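Local coordinates for protein putative aldolase (Bacteroides vulgatus ATCC 8482, PDB 3DXI) that is of unknown function but folds as a TIM barrel with an HMGL-like family region and is probably an aldolase-type protein, at residues A107-N112 with V134-K139; F160-S165 with V189-H194; T73-I78 with L100-R105; P96-V101 with M126-G131; T218-G223 with N253-F258. All blocks are in the same frame, centred on the assembly; numbering follows the deposited sequence.

Contact 1: residues A107-N112 with V134-K139; sequences AIDPQN and VMYMSK
At the C-terminal ends of two adjacent TIM-barrel strands, 103-108 and 129-134, Ile108 and Val134 form a parallel beta bridge. Beyond it both chains run into loops. Met135 N donates to Ile108 O at 2.8 Å. This bond is straight at the hydrogen (175°) and lies nearly along the C=O axis. Val134 CA makes a CA-H...O contact with Ile108 O at 3.4 Å. Pro110 follows the bridge and packs three ways. Pro110 CB rests on Val134 CG1 at 4.0 Å. Pro110 CD comes to 3.2 Å from Met135 O. On another side Pro110 CD lies 3.8 Å from Tyr136 CD2. Met135 is a selenomethionine. Its chain bends at chi3 (-47°), which brings Met135 CE to 3.4 Å from Asp109 CB. Met135 CB lies over the centre of one face of the Tyr136 ring. Asp109 is fixed within its own loop, because OD1 accepts from Gln111 N in an Asx turn. Tyr136 is anchored from strand 159-163's following loop, where Ser165 OG bonds to its backbone N. The Asp109 carboxylate is turned 75° from the Tyr136 ring, and OD2 meets the ring edge at CE2, 3.6 Å away.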
# COMPACT_ATOMS: atom_id res chain seq x y z
N ALA A 107 14.65 8.30 20.22
CA ALA A 107 13.21 8.08 20.10
C ALA A 107 12.61 8.97 21.17
O ALA A 107 12.80 8.73 22.36
CB ALA A 107 12.86 6.62 20.35
N ILE A 108 11.86 9.98 20.74
CA ILE A 108 11.27 10.95 21.65
C ILE A 108 9.76 11.13 21.60
O ILE A 108 9.16 11.21 20.53
CB ILE A 108 11.89 12.34 21.39
CG1 ILE A 108 13.42 12.25 21.40
CG2 ILE A 108 11.40 13.34 22.43
CD1 ILE A 108 14.11 13.48 20.85
N ASP A 109 9.16 11.22 22.78
CA ASP A 109 7.73 11.48 22.90
C ASP A 109 7.70 13.00 22.99
O ASP A 109 8.36 13.58 23.86
CB ASP A 109 7.16 10.88 24.19
CG ASP A 109 5.68 11.19 24.39
OD1 ASP A 109 5.25 12.31 24.04
OD2 ASP A 109 4.95 10.32 24.91
N PRO A 110 6.97 13.68 22.08
CA PRO A 110 6.87 15.15 22.05
C PRO A 110 6.68 15.82 23.42
O PRO A 110 7.06 16.98 23.62
CB PRO A 110 5.69 15.40 21.10
CG PRO A 110 4.90 14.14 21.17
CD PRO A 110 5.97 13.08 21.19
N GLN A 111 6.09 15.08 24.35
CA GLN A 111 5.86 15.55 25.71
C GLN A 111 7.18 15.82 26.45
O GLN A 111 7.24 16.66 27.34
CB GLN A 111 5.05 14.50 26.46
CG GLN A 111 5.01 14.65 27.97
CD GLN A 111 3.74 15.29 28.47
OE1 GLN A 111 2.64 14.92 28.05
NE2 GLN A 111 3.87 16.24 29.39
N ASN A 112 8.23 15.10 26.05
CA ASN A 112 9.55 15.21 26.66
C ASN A 112 10.61 15.87 25.77
O ASN A 112 11.81 15.63 25.94
CB ASN A 112 10.04 13.81 27.04
CG ASN A 112 9.04 13.06 27.89
OD1 ASN A 112 8.74 11.90 27.62
ND2 ASN A 112 8.52 13.72 28.91
N VAL A 134 10.89 12.14 16.63
CA VAL A 134 9.73 12.53 17.44
C VAL A 134 8.44 11.82 17.04
O VAL A 134 7.99 11.91 15.91
CB VAL A 134 9.53 14.05 17.40
CG1 VAL A 134 8.38 14.46 18.32
CG2 VAL A 134 10.83 14.75 17.81
N MSE A 135 7.85 11.14 18.01
CA MSE A 135 6.63 10.37 17.81
C MSE A 135 5.35 11.20 17.80
O MSE A 135 5.35 12.38 18.14
CB MSE A 135 6.51 9.31 18.90
CG MSE A 135 7.82 8.62 19.20
SE MSE A 135 7.73 7.32 20.63
CE MSE A 135 6.77 8.34 21.96
N TYR A 136 4.26 10.55 17.39
CA TYR A 136 2.93 11.14 17.33
C TYR A 136 2.82 12.46 16.59
O TYR A 136 2.27 13.43 17.12
CB TYR A 136 2.38 11.31 18.74
CG TYR A 136 2.70 10.16 19.66
CD1 TYR A 136 2.39 8.85 19.32
CD2 TYR A 136 3.33 10.39 20.89
CE1 TYR A 136 2.70 7.78 20.17
CE2 TYR A 136 3.64 9.34 21.74
CZ TYR A 136 3.33 8.04 21.38
OH TYR A 136 3.65 7.01 22.23
N MSE A 137 3.30 12.51 15.35
CA MSE A 137 3.22 13.73 14.57
C MSE A 137 1.74 14.10 14.34
O MSE A 137 1.43 15.23 13.99
CB MSE A 137 3.93 13.56 13.23
CG MSE A 137 3.30 12.53 12.30
SE MSE A 137 4.43 12.13 10.77
CE MSE A 137 4.12 13.76 9.76
N SER A 138 0.85 13.14 14.54
CA SER A 138 -0.58 13.38 14.35
C SER A 138 -1.19 14.17 15.51
O SER A 138 -2.38 14.50 15.49
CB SER A 138 -1.34 12.06 14.23
OG SER A 138 -1.33 11.38 15.48
N LYS A 139 -0.39 14.47 16.53
CA LYS A 139 -0.87 15.21 17.69
C LYS A 139 -0.19 16.56 17.86
O LYS A 139 -0.60 17.37 18.70
CB LYS A 139 -0.68 14.38 18.96
CG LYS A 139 -1.33 13.01 18.91
CD LYS A 139 -1.18 12.27 20.24
CE LYS A 139 -1.87 10.91 20.19
NZ LYS A 139 -1.86 10.20 21.50

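Contact 2: residues F160-S165 with V189-H194; sequences FCMVDS and VGFHGH
Asp164 and His194 meet just past the ends of two parallel barrel strands, 159-163 and 189-192. Asp164 OD2 accepts from His194 N at 3.1 Å, from above the carboxylate plane. Asp164 CB points toward the other segment, and CG is anti to the backbone N (chi1 173°). The His194 ring turns one face to Asp164 O. Its edge points at Ser165 O, which His194 ND1 reaches in a weak bond of 3.0 Å bent to 128°. His192 NE2 lies in the plane of the His194 ring, at its edge. In relatives of this family a His-x-His pair at this strand end holds a metal ion, and these two histidines are consistent with that pattern. On the sheet face that carries His192 and Val163, Cys161 SG packs on His192 CB at 3.8 Å. The other face is apolar. There Met162 bends at chi3 and brings its CE to 4.2 Å from Val189 CG1, the two side chains slanting across each other. Phe191 CE1 lies 4.0 Å from Asp164 CB. Four backbone bonds join the two segments, the shortest from Met162 N to Gly190 O at 2.7 Å. His192 ND1 is bonded to Asp216, and Asp164 OD1 to Ile169 N. Helix 171-184 connects the strands in a beta-alpha-beta crossover and packs on Phe160 and Val189, while helix 200-209 touches Phe191.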
# COMPACT_ATOMS: atom_id res chain seq x y z
N PHE A 160 15.68 16.09 12.14
CA PHE A 160 14.43 16.16 12.88
C PHE A 160 13.49 15.24 12.10
O PHE A 160 12.96 15.64 11.06
CB PHE A 160 13.86 17.58 12.91
CG PHE A 160 12.58 17.69 13.69
CD1 PHE A 160 12.60 17.69 15.08
CD2 PHE A 160 11.35 17.76 13.03
CE1 PHE A 160 11.42 17.74 15.81
CE2 PHE A 160 10.16 17.81 13.76
CZ PHE A 160 10.19 17.80 15.15
N CYS A 161 13.29 14.02 12.59
CA CYS A 161 12.46 13.03 11.91
C CYS A 161 11.01 12.98 12.41
O CYS A 161 10.76 12.73 13.59
CB CYS A 161 13.11 11.65 12.05
SG CYS A 161 12.30 10.33 11.12
N MSE A 162 10.06 13.22 11.51
CA MSE A 162 8.64 13.17 11.86
C MSE A 162 8.17 11.72 11.76
O MSE A 162 8.25 11.12 10.69
CB MSE A 162 7.82 14.06 10.92
CG MSE A 162 8.34 15.48 10.79
SE MSE A 162 7.24 16.54 9.61
CE MSE A 162 7.60 15.61 7.95
N VAL A 163 7.69 11.16 12.86
CA VAL A 163 7.25 9.77 12.88
C VAL A 163 5.74 9.54 12.84
O VAL A 163 5.00 9.96 13.73
CB VAL A 163 7.82 9.04 14.11
CG1 VAL A 163 7.43 7.57 14.10
CG2 VAL A 163 9.33 9.20 14.14
N ASP A 164 5.30 8.86 11.78
CA ASP A 164 3.89 8.52 11.56
C ASP A 164 3.62 7.32 12.48
O ASP A 164 3.41 6.20 12.02
CB ASP A 164 3.71 8.15 10.08
CG ASP A 164 2.32 7.61 9.76
OD1 ASP A 164 1.34 7.98 10.44
OD2 ASP A 164 2.22 6.81 8.80
N SER A 165 3.65 7.58 13.79
CA SER A 165 3.47 6.55 14.82
C SER A 165 2.31 5.58 14.67
O SER A 165 2.48 4.37 14.84
CB SER A 165 3.39 7.22 16.20
OG SER A 165 4.64 7.78 16.57
N VAL A 189 15.04 17.91 7.83
CA VAL A 189 13.85 17.21 8.29
C VAL A 189 13.70 15.84 7.62
O VAL A 189 14.09 15.66 6.46
CB VAL A 189 12.57 18.04 8.02
CG1 VAL A 189 11.34 17.31 8.54
CG2 VAL A 189 12.71 19.42 8.67
N GLY A 190 13.15 14.89 8.36
CA GLY A 190 12.93 13.56 7.83
C GLY A 190 11.52 13.05 8.11
O GLY A 190 10.77 13.65 8.89
N PHE A 191 11.16 11.95 7.46
CA PHE A 191 9.86 11.33 7.63
C PHE A 191 9.99 9.82 7.77
O PHE A 191 10.73 9.18 7.01
CB PHE A 191 8.96 11.63 6.43
CG PHE A 191 7.62 10.93 6.48
CD1 PHE A 191 6.66 11.29 7.44
CD2 PHE A 191 7.32 9.89 5.60
CE1 PHE A 191 5.43 10.63 7.52
CE2 PHE A 191 6.10 9.22 5.66
CZ PHE A 191 5.14 9.59 6.62
N HIS A 192 9.29 9.26 8.74
CA HIS A 192 9.29 7.82 8.96
C HIS A 192 7.83 7.40 8.97
O HIS A 192 7.12 7.58 9.96
CB HIS A 192 9.96 7.45 10.29
CG HIS A 192 10.06 5.97 10.52
ND1 HIS A 192 11.23 5.35 10.89
CD2 HIS A 192 9.12 5.00 10.46
CE1 HIS A 192 11.01 4.06 11.05
NE2 HIS A 192 9.74 3.82 10.79
N GLY A 193 7.37 6.85 7.85
CA GLY A 193 5.98 6.46 7.78
C GLY A 193 5.72 5.01 8.11
O GLY A 193 6.61 4.16 7.98
N HIS A 194 4.51 4.72 8.58
CA HIS A 194 4.13 3.35 8.87
C HIS A 194 3.11 2.95 7.80
O HIS A 194 2.46 3.82 7.20
CB HIS A 194 3.54 3.22 10.27
CG HIS A 194 4.58 3.22 11.35
ND1 HIS A 194 4.26 3.19 12.69
CD2 HIS A 194 5.93 3.24 11.28
CE1 HIS A 194 5.37 3.19 13.40
NE2 HIS A 194 6.40 3.22 12.57

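Contact 3: residues T73-I78 with L100-R105; sequences TKKIAI and LVDMIR
Strand 75-78 runs parallel to strand 103-105, their axes 4.9 Å apart at closest and 32° off parallel, with Ala77 opposite Met103 and Ile78 opposite Ile104. Ile78 N donates to Met103 O and Arg105 N to Ile78 O. At the entry to this ladder Ile76 O takes two donors, Asp102 N at 2.8 Å and Met103 N at 3.1 Å. Val101 CG1 also crowds Ile76 O, 3.3 Å away. The Asp102 side chain turns back to the same residue. Asp102 OD2 accepts from Ile76 N at 2.7 Å through the anti lone pair, in a fairly straight bond (166°). The Lys75 and Asp102 side chains cross at about a right angle, with Lys75 CB 3.6 Å from Asp102 OD2. The apolar part lies further along. Val101 CG2 meets Ile78 CG2 at 3.8 Å. Ile78 CG1 falls between its backbone N and carbonyl carbon (chi1 66°). There Ile78 CG1 lies beside Ile104 CD1, 3.7 Å away, and the two side chains point the same way. Ala77 CB and Met103 CB pair on the other face. Ile76 thus has both backbone polar atoms bonded to the segment around Asp102. Asp102 OD2 also forms a salt bridge with Arg69, while Lys75 NZ pairs with Glu129. The carboxylate therefore probably stays ionised, its charge balanced by Arg69 and steadied by the backbone N-H.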
# COMPACT_ATOMS: atom_id res chain seq x y z
N THR A 73 30.37 0.98 3.77
CA THR A 73 30.87 2.23 3.20
C THR A 73 29.87 3.38 3.45
O THR A 73 30.07 4.50 2.98
CB THR A 73 31.08 2.12 1.68
OG1 THR A 73 29.82 1.88 1.04
CG2 THR A 73 32.04 0.97 1.36
N LYS A 74 28.80 3.09 4.18
CA LYS A 74 27.78 4.10 4.47
C LYS A 74 27.84 4.60 5.91
O LYS A 74 28.63 4.11 6.71
CB LYS A 74 26.39 3.53 4.17
CG LYS A 74 26.29 2.91 2.78
CD LYS A 74 26.66 3.92 1.70
CE LYS A 74 26.47 3.34 0.30
NZ LYS A 74 25.06 2.91 0.04
N LYS A 75 27.02 5.59 6.23
CA LYS A 75 27.00 6.12 7.59
C LYS A 75 26.20 5.18 8.49
O LYS A 75 25.20 4.60 8.07
CB LYS A 75 26.43 7.54 7.61
CG LYS A 75 27.43 8.59 7.10
CD LYS A 75 26.89 9.99 7.23
CE LYS A 75 27.97 11.03 6.99
NZ LYS A 75 27.48 12.41 7.29
N ILE A 76 26.65 5.03 9.73
CA ILE A 76 26.01 4.13 10.68
C ILE A 76 25.36 4.88 11.84
O ILE A 76 25.92 5.84 12.37
CB ILE A 76 27.03 3.12 11.26
CG1 ILE A 76 27.68 2.32 10.12
CG2 ILE A 76 26.35 2.18 12.25
CD1 ILE A 76 26.72 1.42 9.39
N ALA A 77 24.18 4.43 12.23
CA ALA A 77 23.47 5.04 13.34
C ALA A 77 22.93 3.98 14.28
O ALA A 77 22.73 2.82 13.89
CB ALA A 77 22.32 5.89 12.81
N ILE A 78 22.72 4.37 15.53
CA ILE A 78 22.11 3.50 16.52
C ILE A 78 21.06 4.39 17.18
O ILE A 78 21.12 5.62 17.06
CB ILE A 78 23.12 2.96 17.59
CG1 ILE A 78 23.65 4.11 18.46
CG2 ILE A 78 24.24 2.18 16.91
CD1 ILE A 78 22.76 4.43 19.65
N LEU A 100 32.91 4.78 15.73
CA LEU A 100 32.30 3.61 15.10
C LEU A 100 30.91 3.92 14.57
O LEU A 100 30.46 3.33 13.59
CB LEU A 100 32.22 2.46 16.11
CG LEU A 100 33.57 1.98 16.67
CD1 LEU A 100 33.34 0.87 17.69
CD2 LEU A 100 34.44 1.48 15.53
N VAL A 101 30.23 4.86 15.22
CA VAL A 101 28.89 5.25 14.82
C VAL A 101 28.84 6.74 14.49
O VAL A 101 29.36 7.56 15.24
CB VAL A 101 27.88 4.93 15.94
CG1 VAL A 101 26.50 5.52 15.62
CG2 VAL A 101 27.79 3.41 16.10
N ASP A 102 28.21 7.06 13.36
CA ASP A 102 28.10 8.43 12.89
C ASP A 102 27.01 9.24 13.56
O ASP A 102 27.22 10.37 13.98
CB ASP A 102 27.87 8.43 11.38
CG ASP A 102 29.00 7.77 10.63
OD1 ASP A 102 30.09 8.38 10.55
OD2 ASP A 102 28.81 6.63 10.15
N MSE A 103 25.83 8.64 13.66
CA MSE A 103 24.68 9.33 14.23
C MSE A 103 23.97 8.57 15.33
O MSE A 103 23.83 7.35 15.29
CB MSE A 103 23.68 9.65 13.13
CG MSE A 103 22.40 10.28 13.62
SE MSE A 103 21.09 10.44 12.18
CE MSE A 103 21.71 12.12 11.41
N ILE A 104 23.51 9.33 16.32
CA ILE A 104 22.77 8.79 17.44
C ILE A 104 21.36 9.34 17.30
O ILE A 104 21.16 10.56 17.37
CB ILE A 104 23.34 9.28 18.79
CG1 ILE A 104 24.84 8.95 18.89
CG2 ILE A 104 22.56 8.65 19.94
CD1 ILE A 104 25.17 7.46 18.79
N ARG A 105 20.40 8.46 17.05
CA ARG A 105 19.02 8.91 16.93
C ARG A 105 18.34 8.69 18.26
O ARG A 105 18.61 7.70 18.94
CB ARG A 105 18.28 8.14 15.84
CG ARG A 105 18.85 8.34 14.46
CD ARG A 105 18.06 7.49 13.51
NE ARG A 105 17.13 8.26 12.71
CZ ARG A 105 16.10 7.74 12.06
NH1 ARG A 105 15.84 6.44 12.12
NH2 ARG A 105 15.36 8.52 11.30

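Contact 4: residues P96-V101 with M126-G131; sequences PIIGLV and MGFEVG
Ile97 O lies in plane at the edge of the Phe128 ring and accepts two backbone bonds from its own loop, from Leu100 N at 3.0 Å and from Val101 N at 3.3 Å. These bonds tighten the turn after helix 90-94. The turn presents a second oxygen to the same ring. Val101 O is also at the edge, 3.3 Å from Phe128 CD1, so the weakly positive ring hydrogens probably face both carbonyls. Apolar groups meet the far end of the ring. Ile98 CG2 approaches Phe128 CZ at 3.7 Å and Ile97 CG1 approaches it at 3.8 Å. Both isoleucine side chains cross the phenylalanine at about a right angle. Val101 CB is a looser neighbour, 4.4 Å from Phe128 CE1. Gly127, just before Phe128, is the positive-phi residue of a Schellman motif following helix 113-124. Ile104 and Ile123 also pack on Phe128. The contact thus joins the loop leading into strand 103-108 to the loop leading into strand 129-134, at the N-terminal end of a TIM barrel.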
# COMPACT_ATOMS: atom_id res chain seq x y z
N PRO A 96 31.92 4.26 24.44
CA PRO A 96 32.61 3.12 23.81
C PRO A 96 32.48 3.04 22.29
O PRO A 96 33.26 2.34 21.64
CB PRO A 96 31.98 1.91 24.49
CG PRO A 96 31.55 2.45 25.84
CD PRO A 96 30.98 3.79 25.47
N ILE A 97 31.52 3.76 21.72
CA ILE A 97 31.31 3.68 20.27
C ILE A 97 31.74 4.90 19.46
O ILE A 97 31.39 5.01 18.29
CB ILE A 97 29.83 3.36 19.93
CG1 ILE A 97 28.93 4.54 20.30
CG2 ILE A 97 29.38 2.11 20.68
CD1 ILE A 97 27.45 4.30 20.02
N ILE A 98 32.50 5.81 20.06
CA ILE A 98 32.94 6.98 19.32
C ILE A 98 33.76 6.49 18.12
O ILE A 98 34.51 5.52 18.23
CB ILE A 98 33.81 7.91 20.19
CG1 ILE A 98 34.87 7.10 20.93
CG2 ILE A 98 32.92 8.66 21.19
CD1 ILE A 98 35.76 7.93 21.85
N GLY A 99 33.60 7.14 16.98
CA GLY A 99 34.33 6.75 15.79
C GLY A 99 33.75 5.56 15.06
O GLY A 99 34.04 5.34 13.88
N LEU A 100 32.91 4.78 15.73
CA LEU A 100 32.30 3.61 15.10
C LEU A 100 30.91 3.92 14.57
O LEU A 100 30.46 3.33 13.59
CB LEU A 100 32.22 2.46 16.11
CG LEU A 100 33.57 1.98 16.67
CD1 LEU A 100 33.34 0.87 17.69
CD2 LEU A 100 34.44 1.48 15.53
N VAL A 101 30.23 4.86 15.22
CA VAL A 101 28.89 5.25 14.82
C VAL A 101 28.84 6.74 14.49
O VAL A 101 29.36 7.56 15.24
CB VAL A 101 27.88 4.93 15.94
CG1 VAL A 101 26.50 5.52 15.62
CG2 VAL A 101 27.79 3.41 16.10
N MSE A 126 30.04 14.98 22.26
CA MSE A 126 30.82 13.75 22.09
C MSE A 126 31.22 13.55 20.63
O MSE A 126 31.92 12.59 20.29
CB MSE A 126 30.04 12.55 22.63
CG MSE A 126 29.82 12.60 24.14
SE MSE A 126 28.82 11.11 24.91
CE MSE A 126 30.15 9.73 24.69
N GLY A 127 30.77 14.45 19.77
CA GLY A 127 31.14 14.39 18.36
C GLY A 127 30.25 13.59 17.43
O GLY A 127 30.62 13.35 16.28
N PHE A 128 29.08 13.19 17.92
CA PHE A 128 28.14 12.41 17.11
C PHE A 128 27.15 13.32 16.38
O PHE A 128 26.90 14.45 16.82
CB PHE A 128 27.30 11.48 18.00
CG PHE A 128 28.08 10.36 18.64
CD1 PHE A 128 28.51 9.27 17.89
CD2 PHE A 128 28.34 10.39 20.01
CE1 PHE A 128 29.19 8.22 18.50
CE2 PHE A 128 29.02 9.33 20.63
CZ PHE A 128 29.44 8.25 19.88
N GLU A 129 26.61 12.83 15.28
CA GLU A 129 25.56 13.57 14.58
C GLU A 129 24.36 13.20 15.45
O GLU A 129 24.31 12.08 15.98
CB GLU A 129 25.34 13.00 13.17
CG GLU A 129 26.28 13.52 12.10
CD GLU A 129 26.13 12.77 10.79
OE1 GLU A 129 25.17 11.98 10.66
OE2 GLU A 129 26.96 12.96 9.89
N VAL A 130 23.40 14.10 15.63
CA VAL A 130 22.24 13.79 16.46
C VAL A 130 20.93 13.86 15.70
O VAL A 130 20.66 14.83 15.00
CB VAL A 130 22.14 14.75 17.68
CG1 VAL A 130 20.91 14.39 18.52
CG2 VAL A 130 23.39 14.65 18.51
N GLY A 131 20.12 12.81 15.85
CA GLY A 131 18.83 12.77 15.19
C GLY A 131 17.68 12.69 16.17
O GLY A 131 17.73 11.93 17.15

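Contact 5: residues T218-G223 with N253-F258; sequences TITGMG and NIITTF
Ile219 is the main bump here, a branched side chain pushed from the loop 218-223 against one side of helix 253-258. Its CG1 is anti to the carbonyl carbon (chi1 -63°), while CG2 is anti to the backbone N and enters a hollow bounded by three helix residues. Ile219 CG2 lies 3.9 Å from Phe258 CD2, with Ile254 O and Ile255 CA also close. The other branch leads to Ile219 CD1, which rests on Ile254 CG2 at 4.0 Å. Ile219 crosses both Ile254 and Phe258 at about a right angle. Thr220 adds a smaller bump, its CG2 touching Ile255 CG2 at 4.0 Å. The selenomethionine Met222 has an extended chain that reaches the same side of the Phe258 ring as Ile219 but at a different rim atom: Met222 SE is 4.0 Å from Phe258 CD1, whereas Ile219 meets CD2. This is a Met-aromatic contact, with SE 5.0 Å from the ring centroid and 60° off its normal. The ring plane also runs toward Ile254 O, which lies at its edge. The loop keeps its own shape through Thr218 OG1, which donates to Met222 O at 2.9 Å. Ile25 and Tyr29 of helix 23-34 pack on Phe258, and Leu271 of the second subunit packs on Ile255. The contact packs the loop after the last strand of the TIM barrel against helix 248-265, which follows the eight barrel strands.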
# COMPACT_ATOMS: atom_id res chain seq x y z
N THR A 218 12.49 0.20 5.44
CA THR A 218 13.16 -1.05 5.80
C THR A 218 12.89 -2.09 4.71
O THR A 218 11.90 -1.99 3.99
CB THR A 218 12.66 -1.60 7.16
OG1 THR A 218 11.26 -1.91 7.07
CG2 THR A 218 12.88 -0.58 8.27
N ILE A 219 13.78 -3.07 4.59
CA ILE A 219 13.63 -4.14 3.60
C ILE A 219 12.38 -4.97 3.92
O ILE A 219 12.24 -5.51 5.02
CB ILE A 219 14.89 -5.04 3.57
CG1 ILE A 219 16.11 -4.20 3.13
CG2 ILE A 219 14.68 -6.22 2.64
CD1 ILE A 219 15.97 -3.56 1.76
N THR A 220 11.48 -5.04 2.94
CA THR A 220 10.18 -5.72 3.01
C THR A 220 9.25 -5.05 4.02
O THR A 220 8.23 -5.63 4.39
CB THR A 220 10.28 -7.24 3.34
OG1 THR A 220 10.78 -7.43 4.67
CG2 THR A 220 11.20 -7.96 2.35
N GLY A 221 9.60 -3.84 4.44
CA GLY A 221 8.78 -3.11 5.40
C GLY A 221 8.83 -3.69 6.80
O GLY A 221 8.03 -3.33 7.67
N MSE A 222 9.77 -4.60 7.03
CA MSE A 222 9.94 -5.25 8.32
C MSE A 222 9.85 -4.25 9.47
O MSE A 222 10.57 -3.24 9.50
CB MSE A 222 11.27 -6.00 8.38
CG MSE A 222 11.47 -6.84 9.64
SE MSE A 222 13.15 -7.82 9.60
CE MSE A 222 12.77 -9.20 10.91
N GLY A 223 8.97 -4.55 10.42
CA GLY A 223 8.75 -3.70 11.57
C GLY A 223 7.58 -4.29 12.32
O GLY A 223 6.86 -5.13 11.77
N ASN A 253 18.04 -9.79 -4.15
CA ASN A 253 18.76 -10.72 -3.30
C ASN A 253 18.61 -10.41 -1.81
O ASN A 253 18.49 -11.32 -1.00
CB ASN A 253 20.25 -10.77 -3.66
CG ASN A 253 20.50 -11.35 -5.04
OD1 ASN A 253 19.70 -12.14 -5.55
ND2 ASN A 253 21.62 -10.97 -5.65
N ILE A 254 18.62 -9.13 -1.46
CA ILE A 254 18.49 -8.78 -0.05
C ILE A 254 17.06 -9.05 0.43
O ILE A 254 16.84 -9.36 1.60
CB ILE A 254 18.93 -7.31 0.23
CG1 ILE A 254 19.07 -7.09 1.73
CG2 ILE A 254 17.92 -6.33 -0.36
CD1 ILE A 254 20.07 -8.02 2.40
N ILE A 255 16.10 -8.95 -0.48
CA ILE A 255 14.71 -9.24 -0.13
C ILE A 255 14.65 -10.73 0.19
O ILE A 255 14.04 -11.14 1.19
CB ILE A 255 13.75 -8.93 -1.30
CG1 ILE A 255 13.56 -7.42 -1.44
CG2 ILE A 255 12.41 -9.65 -1.07
CD1 ILE A 255 12.73 -7.02 -2.65
N THR A 256 15.27 -11.54 -0.66
CA THR A 256 15.30 -12.98 -0.47
C THR A 256 15.94 -13.36 0.86
O THR A 256 15.49 -14.29 1.52
CB THR A 256 16.06 -13.69 -1.61
OG1 THR A 256 15.36 -13.51 -2.84
CG2 THR A 256 16.20 -15.18 -1.32
N THR A 257 16.98 -12.63 1.25
CA THR A 257 17.66 -12.90 2.51
C THR A 257 16.66 -12.81 3.67
O THR A 257 16.67 -13.66 4.57
CB THR A 257 18.80 -11.88 2.76
OG1 THR A 257 19.81 -12.03 1.76
CG2 THR A 257 19.44 -12.11 4.13
N PHE A 258 15.80 -11.80 3.63
CA PHE A 258 14.81 -11.57 4.69
C PHE A 258 13.48 -12.29 4.52
O PHE A 258 12.60 -12.18 5.36
CB PHE A 258 14.56 -10.06 4.82
CG PHE A 258 15.66 -9.33 5.55
CD1 PHE A 258 15.68 -9.28 6.94
CD2 PHE A 258 16.70 -8.73 4.84
CE1 PHE A 258 16.72 -8.64 7.62
CE2 PHE A 258 17.75 -8.09 5.51
CZ PHE A 258 17.76 -8.04 6.90

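Four of the five contacts reach one closed parallel sheet. Contacts 3 and 4, with centres about 7 Å apart, share Leu100 and Val101 and are joined by the Lys75 to Glu129 salt bridge. Contact 1 uses the other end of strand 103-108, about 22 Å from contact 3 between centres. Contact 2 lies about 10 Å from contact 1, linked through Ser165 and Tyr136. Contact 5 stands apart, about 20 Å from contacts 2 and 3 and about 27 Å from contacts 1 and 4, between centres. Along the chain contact 3 comes first and contact 5 last. Contacts 1, 2 and 3 join neighbouring strands, contact 4 joins loops, and contact 5 joins the final loop to an outer helix.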